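Local atomic coordinates of ADP-ribosylation factor-binding protein GGA1 (Saccharomyces cerevisiae, PDB entry 5CN2), a protein that may help regulate membrane traffic through the trans-Golgi network, binding ARF1 and ARF2, and is represented here by its C-terminal gamma-adaptin-ear (GAE) domain. Residues A[59-71]-A[81-93]. Numbering follows the deposited sequence.
Sequences PKGTTLSLQPQSG and GIKQIASVEGISV
Thr63 and Ser65 pair with Glu89 and Ser87 as the hydrogen-bonded residues of an antiparallel hairpin in the GAE domain, a beta sandwich of the adaptin-ear family. Thr63-Glu89 and Ser65-Ser87 are each closed by two backbone hydrogen bonds, the shortest from Thr63 N to Glu89 O at 2.7 Å. Strand 63-66 is an edge strand of its sheet, and strand 78-89 is bonded on its other edge to strand 34-43. Gln67 N continues the ladder to Ile85 O. Beyond Pro68, which has no N-H to give, Ser70 takes over: its N bonds Lys83 O, while its OG, chi1 61° turning it between backbone N and carbonyl carbon, accepts the N-H of Lys83 at 3.1 Å (Lys83 N to Ser70 OG), nearly straight at 173°. At the far end Gly61 O accepts the N-H of Ser92 in the first turn of the helix; Gly90, the N-cap, has backbone angles that call for glycine.

On the face carrying Leu64, Leu66, Ala86 and Val88, small and branched residues meet. Leu66 CD1 rests 3.8 Å from Ala86 CB, and Val88 CG1 packs against Thr62 CG2 while its CG2 faces Leu64 CD2. Leu66 also crosses the extended chain of Gln84 at about a right angle, and Gln84 CG lies 3.3 Å from Gln67 O. Replacing Gln84 with an alanine would probably open a gap beside Leu66 CD1, because the long buried chain that fills it would be gone.

Gln67 lies alongside Ile85, its amide NE2 near the apolar CG2. The face of Thr63, Ser65, Ser87 and Glu89 suits polar residues because they share a water, which bridges Thr63 O, Ser65 OG, Ser87 OG and Glu89 OE1, the last at 3.0 Å.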
# COMPACT_ATOMS: atom_id res chain seq x y z
N PRO A 59 7.11 -9.31 -5.43
CA PRO A 59 8.48 -9.48 -4.95
C PRO A 59 9.07 -10.82 -5.40
O PRO A 59 8.31 -11.77 -5.68
CB PRO A 59 8.35 -9.45 -3.42
CG PRO A 59 7.00 -8.90 -3.13
CD PRO A 59 6.15 -9.10 -4.34
N LYS A 60 10.40 -10.90 -5.42
CA LYS A 60 11.12 -11.96 -6.15
C LYS A 60 10.74 -13.41 -5.84
O LYS A 60 10.68 -14.22 -6.76
CB LYS A 60 12.65 -11.77 -6.03
CG LYS A 60 13.29 -11.08 -7.25
CD LYS A 60 14.65 -10.46 -6.93
CE LYS A 60 15.24 -9.65 -8.09
NZ LYS A 60 16.29 -10.40 -8.83
N GLY A 61 10.49 -13.75 -4.58
CA GLY A 61 10.17 -15.16 -4.26
C GLY A 61 8.75 -15.37 -3.77
O GLY A 61 8.51 -16.17 -2.85
N THR A 62 7.82 -14.70 -4.43
CA THR A 62 6.54 -14.35 -3.82
C THR A 62 5.43 -14.28 -4.84
O THR A 62 5.63 -13.72 -5.91
CB THR A 62 6.65 -12.93 -3.17
OG1 THR A 62 7.15 -13.04 -1.83
CG2 THR A 62 5.33 -12.22 -3.12
N THR A 63 4.26 -14.79 -4.47
CA THR A 63 3.03 -14.48 -5.16
C THR A 63 2.30 -13.38 -4.38
O THR A 63 2.10 -13.48 -3.16
CB THR A 63 2.15 -15.75 -5.34
OG1 THR A 63 2.85 -16.69 -6.16
CG2 THR A 63 0.84 -15.42 -6.01
N LEU A 64 1.89 -12.35 -5.10
CA LEU A 64 1.19 -11.23 -4.52
C LEU A 64 -0.27 -11.27 -4.98
O LEU A 64 -0.54 -11.14 -6.17
CB LEU A 64 1.87 -9.95 -4.97
CG LEU A 64 1.55 -8.58 -4.38
CD1 LEU A 64 0.10 -8.20 -4.64
CD2 LEU A 64 1.85 -8.51 -2.90
N SER A 65 -1.21 -11.46 -4.06
CA SER A 65 -2.63 -11.43 -4.42
C SER A 65 -3.22 -10.11 -3.99
O SER A 65 -3.30 -9.83 -2.79
CB SER A 65 -3.41 -12.59 -3.78
OG SER A 65 -2.88 -13.84 -4.19
N LEU A 66 -3.66 -9.33 -4.97
CA LEU A 66 -4.12 -7.97 -4.72
C LEU A 66 -5.62 -7.91 -4.96
O LEU A 66 -6.11 -8.13 -6.09
CB LEU A 66 -3.36 -6.97 -5.61
CG LEU A 66 -3.52 -5.48 -5.27
CD1 LEU A 66 -3.25 -5.17 -3.79
CD2 LEU A 66 -2.61 -4.63 -6.13
N GLN A 67 -6.36 -7.65 -3.88
CA GLN A 67 -7.79 -7.44 -3.93
C GLN A 67 -8.09 -6.00 -4.27
O GLN A 67 -7.29 -5.13 -4.03
CB GLN A 67 -8.43 -7.79 -2.60
CG GLN A 67 -8.55 -9.29 -2.39
CD GLN A 67 -9.13 -9.60 -1.03
OE1 GLN A 67 -10.21 -9.09 -0.70
NE2 GLN A 67 -8.43 -10.40 -0.23
N PRO A 68 -9.27 -5.76 -4.82
CA PRO A 68 -9.55 -4.40 -5.23
C PRO A 68 -9.69 -3.42 -4.05
O PRO A 68 -10.09 -3.79 -2.94
CB PRO A 68 -10.87 -4.53 -5.99
CG PRO A 68 -11.52 -5.75 -5.44
CD PRO A 68 -10.43 -6.66 -4.96
N GLN A 69 -9.36 -2.17 -4.32
CA GLN A 69 -9.51 -1.14 -3.33
C GLN A 69 -10.97 -0.79 -3.11
O GLN A 69 -11.80 -0.98 -4.00
CB GLN A 69 -8.70 0.09 -3.72
CG GLN A 69 -9.08 0.73 -5.03
CD GLN A 69 -8.20 1.92 -5.37
OE1 GLN A 69 -8.51 2.69 -6.27
NE2 GLN A 69 -7.10 2.08 -4.66
N SER A 70 -11.26 -0.31 -1.91
CA SER A 70 -12.64 -0.10 -1.46
C SER A 70 -13.25 1.07 -2.21
O SER A 70 -14.45 1.12 -2.37
CB SER A 70 -12.69 0.17 0.05
OG SER A 70 -11.96 1.34 0.39
N GLY A 71 -12.41 1.97 -2.71
CA GLY A 71 -12.85 3.15 -3.43
C GLY A 71 -11.63 3.77 -4.07
O GLY A 71 -10.54 3.24 -3.97
N GLY A 81 -9.45 6.58 4.35
CA GLY A 81 -10.63 6.66 3.48
C GLY A 81 -10.73 5.57 2.41
O GLY A 81 -11.80 5.31 1.86
N ILE A 82 -9.59 4.96 2.10
CA ILE A 82 -9.51 3.81 1.20
C ILE A 82 -8.69 2.72 1.89
O ILE A 82 -7.65 2.99 2.49
CB ILE A 82 -8.85 4.19 -0.14
CG1 ILE A 82 -9.68 5.25 -0.88
CG2 ILE A 82 -8.75 2.97 -1.06
CD1 ILE A 82 -8.96 5.83 -2.09
N LYS A 83 -9.21 1.51 1.84
CA LYS A 83 -8.55 0.31 2.35
C LYS A 83 -8.34 -0.65 1.16
O LYS A 83 -9.18 -0.72 0.24
CB LYS A 83 -9.45 -0.34 3.41
CG LYS A 83 -8.88 -1.60 4.06
CD LYS A 83 -9.96 -2.59 4.50
CE LYS A 83 -10.29 -2.45 5.97
NZ LYS A 83 -11.54 -3.17 6.34
N GLN A 84 -7.25 -1.40 1.20
CA GLN A 84 -6.97 -2.40 0.16
C GLN A 84 -6.18 -3.57 0.69
O GLN A 84 -5.04 -3.39 1.15
CB GLN A 84 -6.20 -1.77 -0.99
CG GLN A 84 -5.92 -2.79 -2.11
CD GLN A 84 -5.44 -2.18 -3.40
OE1 GLN A 84 -5.75 -2.70 -4.47
NE2 GLN A 84 -4.68 -1.08 -3.32
N ILE A 85 -6.76 -4.76 0.57
CA ILE A 85 -6.18 -6.01 1.07
C ILE A 85 -5.26 -6.68 0.05
O ILE A 85 -5.58 -6.77 -1.14
CB ILE A 85 -7.25 -7.05 1.43
CG1 ILE A 85 -8.34 -6.45 2.31
CG2 ILE A 85 -6.60 -8.25 2.13
CD1 ILE A 85 -7.82 -5.90 3.61
N ALA A 86 -4.12 -7.14 0.53
CA ALA A 86 -3.22 -7.96 -0.27
C ALA A 86 -2.69 -9.12 0.55
O ALA A 86 -2.75 -9.12 1.79
CB ALA A 86 -2.06 -7.12 -0.78
N SER A 87 -2.16 -10.12 -0.13
CA SER A 87 -1.40 -11.14 0.55
C SER A 87 -0.13 -11.48 -0.19
O SER A 87 0.04 -11.18 -1.38
CB SER A 87 -2.25 -12.37 0.81
OG SER A 87 -2.62 -12.97 -0.39
N VAL A 88 0.82 -12.01 0.56
CA VAL A 88 2.15 -12.30 0.08
C VAL A 88 2.40 -13.74 0.46
O VAL A 88 2.22 -14.10 1.62
CB VAL A 88 3.20 -11.42 0.76
CG1 VAL A 88 4.49 -11.42 -0.04
CG2 VAL A 88 2.69 -10.00 0.91
N GLU A 89 2.83 -14.54 -0.50
CA GLU A 89 2.96 -15.97 -0.31
C GLU A 89 4.19 -16.49 -1.03
O GLU A 89 4.58 -15.95 -2.06
CB GLU A 89 1.75 -16.69 -0.89
CG GLU A 89 0.66 -17.02 0.09
CD GLU A 89 -0.53 -17.70 -0.60
OE1 GLU A 89 -1.00 -17.16 -1.64
OE2 GLU A 89 -0.98 -18.76 -0.11
N GLY A 90 4.78 -17.56 -0.51
CA GLY A 90 5.87 -18.22 -1.21
C GLY A 90 7.13 -18.36 -0.38
O GLY A 90 7.15 -18.06 0.82
N ILE A 91 8.18 -18.81 -1.04
CA ILE A 91 9.36 -19.26 -0.33
C ILE A 91 9.96 -18.10 0.50
O ILE A 91 10.32 -18.28 1.66
CB ILE A 91 10.35 -19.96 -1.31
CG1 ILE A 91 11.47 -20.70 -0.54
CG2 ILE A 91 10.95 -18.99 -2.31
CD1 ILE A 91 11.01 -21.73 0.47
N SER A 92 10.00 -16.91 -0.05
CA SER A 92 10.56 -15.78 0.69
C SER A 92 9.84 -15.44 2.00
O SER A 92 10.47 -14.99 2.95
CB SER A 92 10.65 -14.55 -0.19
OG SER A 92 11.76 -14.69 -1.05
N VAL A 93 8.53 -15.66 2.05
CA VAL A 93 7.77 -15.54 3.28
C VAL A 93 8.18 -16.64 4.26
O VAL A 93 8.31 -16.40 5.45
CB VAL A 93 6.24 -15.57 3.04
CG1 VAL A 93 5.48 -15.62 4.35
CG2 VAL A 93 5.81 -14.34 2.27
O HOH W 1 -0.49 -14.31 -2.38